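Local coordinates for periplasmic chaperone Spy (Escherichia coli, PDB 5WO2), which acts as an ATP-independent periplasmic chaperone, limiting protein aggregation and helping bound substrate proteins refold on its cradle-shaped homodimer, at the interface of chains A and B. Numbering follows the deposited sequence. Chains: chain A/B, Periplasmic chaperone Spy.

The interface of chains A and B. Residues chain A 40-41, 43, 45-46; chain B 70-71, 74, 78.
The C-terminal end of helix 31-41 of chain A and the loop after it, through A:Phe46, lie on the last turns of helix 48-77 of chain B and on B:Asn78 just beyond it. The patch is one of two symmetry-related parts of the homodimer interface that builds the cradle. A:Phe46, with CG anti to its backbone N (chi1 -180°), lays its ring flat over the helix backbone, and B:Glu71 CA sits under the middle of one face, 3.8 Å from the centroid in a CH-pi contact. The extended B:Glu71 side chain passes beneath the ring at CB and CG and leaves past the CD2-CE2 rim, its carboxylate nearly parallel to the ring (15°), with OE1 4.0 Å from A:Phe46 CE2. At the opposite rim, A:Phe46 CE1 meets B:Met70 CB at 3.8 Å, while the sulphur of B:Met70 reaches the CG2 methyl of A:Ile40. B:Asn74 points its amide nitrogen into a cluster of chain A carbonyls; its bonds to the O atoms of A:Ile40, A:Ile41, A:Ser43 and A:Thr45 are all weak and bent, the shortest being ND2 to A:Ile41 O at 3.0 Å. Together they may help cap the helix end and hold the turn. A:Ser43 OG braces the same loop by donating to A:Thr45 O. B:Asn78 ND2 also donates within its own chain, to B:Asn74 O, and its straighter bond crosses to A:Ser43 O at 2.8 Å, in the carbonyl plane and 167° at the hydrogen.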
loop_
_atom_site.group_PDB
_atom_site.type_symbol
_atom_site.label_atom_id
_atom_site.label_comp_id
_atom_site.label_asym_id
_atom_site.label_seq_id
_atom_site.Cartn_x
_atom_site.Cartn_y
_atom_site.Cartn_z
ATOM N N ILE A 40 -13.144 13.056 1.703
ATOM C CA ILE A 40 -13.997 11.959 2.124
ATOM C C ILE A 40 -13.991 11.785 3.617
ATOM O O ILE A 40 -15.014 11.496 4.250
ATOM C CB ILE A 40 -13.542 10.678 1.439
ATOM C CG1 ILE A 40 -13.900 10.781 -0.035
ATOM C CG2 ILE A 40 -14.183 9.388 2.050
ATOM C CD1 ILE A 40 -12.980 10.005 -0.895
ATOM N N ILE A 41 -12.826 11.972 4.195
ATOM C CA ILE A 41 -12.643 11.684 5.599
ATOM C C ILE A 41 -13.192 12.817 6.483
ATOM O O ILE A 41 -13.846 12.523 7.467
ATOM C CB ILE A 41 -11.165 11.437 5.938
ATOM C CG1 ILE A 41 -10.764 10.041 5.475
ATOM C CG2 ILE A 41 -10.934 11.567 7.443
ATOM C CD1 ILE A 41 -9.279 9.775 5.552
ATOM N N SER A 43 -15.746 14.837 6.830
ATOM C CA SER A 43 -17.109 15.159 6.389
ATOM C C SER A 43 -18.020 14.584 7.432
ATOM O O SER A 43 -17.618 13.639 8.109
ATOM C CB SER A 43 -17.354 14.556 4.986
ATOM O OG SER A 43 -18.743 14.498 4.674
ATOM N N THR A 45 -20.522 12.732 7.161
ATOM C CA THR A 45 -21.018 11.406 6.779
ATOM C C THR A 45 -19.982 10.698 5.930
ATOM O O THR A 45 -19.132 11.350 5.314
ATOM C CB THR A 45 -22.327 11.482 5.962
ATOM O OG1 THR A 45 -22.046 12.087 4.686
ATOM C CG2 THR A 45 -23.376 12.291 6.707
ATOM N N PHE A 46 -20.041 9.373 5.881
ATOM C CA PHE A 46 -19.114 8.635 5.029
ATOM C C PHE A 46 -19.783 8.256 3.713
ATOM O O PHE A 46 -20.732 7.491 3.705
ATOM C CB PHE A 46 -18.626 7.391 5.729
ATOM C CG PHE A 46 -17.660 6.595 4.902
ATOM C CD1 PHE A 46 -16.406 7.099 4.555
ATOM C CD2 PHE A 46 -18.052 5.360 4.437
ATOM C CE1 PHE A 46 -15.543 6.291 3.738
ATOM C CE2 PHE A 46 -17.217 4.596 3.648
ATOM C CZ PHE A 46 -16.029 5.048 3.317
ATOM N N MET B 70 -10.789 4.460 5.336
ATOM C CA MET B 70 -11.446 5.774 5.265
ATOM C C MET B 70 -12.677 5.803 6.124
ATOM O O MET B 70 -12.949 6.849 6.715
ATOM C CB MET B 70 -11.768 6.179 3.820
ATOM C CG MET B 70 -10.440 6.377 2.991
ATOM S SD MET B 70 -10.772 7.239 1.429
ATOM C CE MET B 70 -11.241 5.834 0.534
ATOM N N GLU B 71 -13.412 4.683 6.227
ATOM C CA GLU B 71 -14.628 4.725 7.015
ATOM C C GLU B 71 -14.255 4.904 8.462
ATOM O O GLU B 71 -14.898 5.674 9.168
ATOM C CB GLU B 71 -15.500 3.482 6.864
ATOM C CG GLU B 71 -16.779 3.594 7.704
ATOM C CD GLU B 71 -17.904 2.648 7.308
ATOM O OE1 GLU B 71 -17.717 1.781 6.448
ATOM O OE2 GLU B 71 -19.013 2.774 7.880
ATOM N N ASN B 74 -13.086 8.490 9.108
ATOM C CA ASN B 74 -14.271 9.341 9.115
ATOM C C ASN B 74 -15.018 9.209 10.444
ATOM O O ASN B 74 -15.491 10.195 11.004
ATOM C CB ASN B 74 -15.191 8.978 7.941
ATOM C CG ASN B 74 -16.418 9.832 7.874
ATOM O OD1 ASN B 74 -17.455 9.511 8.473
ATOM N ND2 ASN B 74 -16.321 10.944 7.160
ATOM N N ASN B 78 -15.457 12.380 13.295
ATOM C CA ASN B 78 -16.754 12.856 13.782
ATOM C C ASN B 78 -17.010 12.647 15.273
ATOM O O ASN B 78 -18.026 13.107 15.783
ATOM C CB ASN B 78 -17.859 12.216 12.969
ATOM C CG ASN B 78 -18.043 12.903 11.652
ATOM O OD1 ASN B 78 -18.468 14.060 11.625
ATOM N ND2 ASN B 78 -17.708 12.215 10.537
#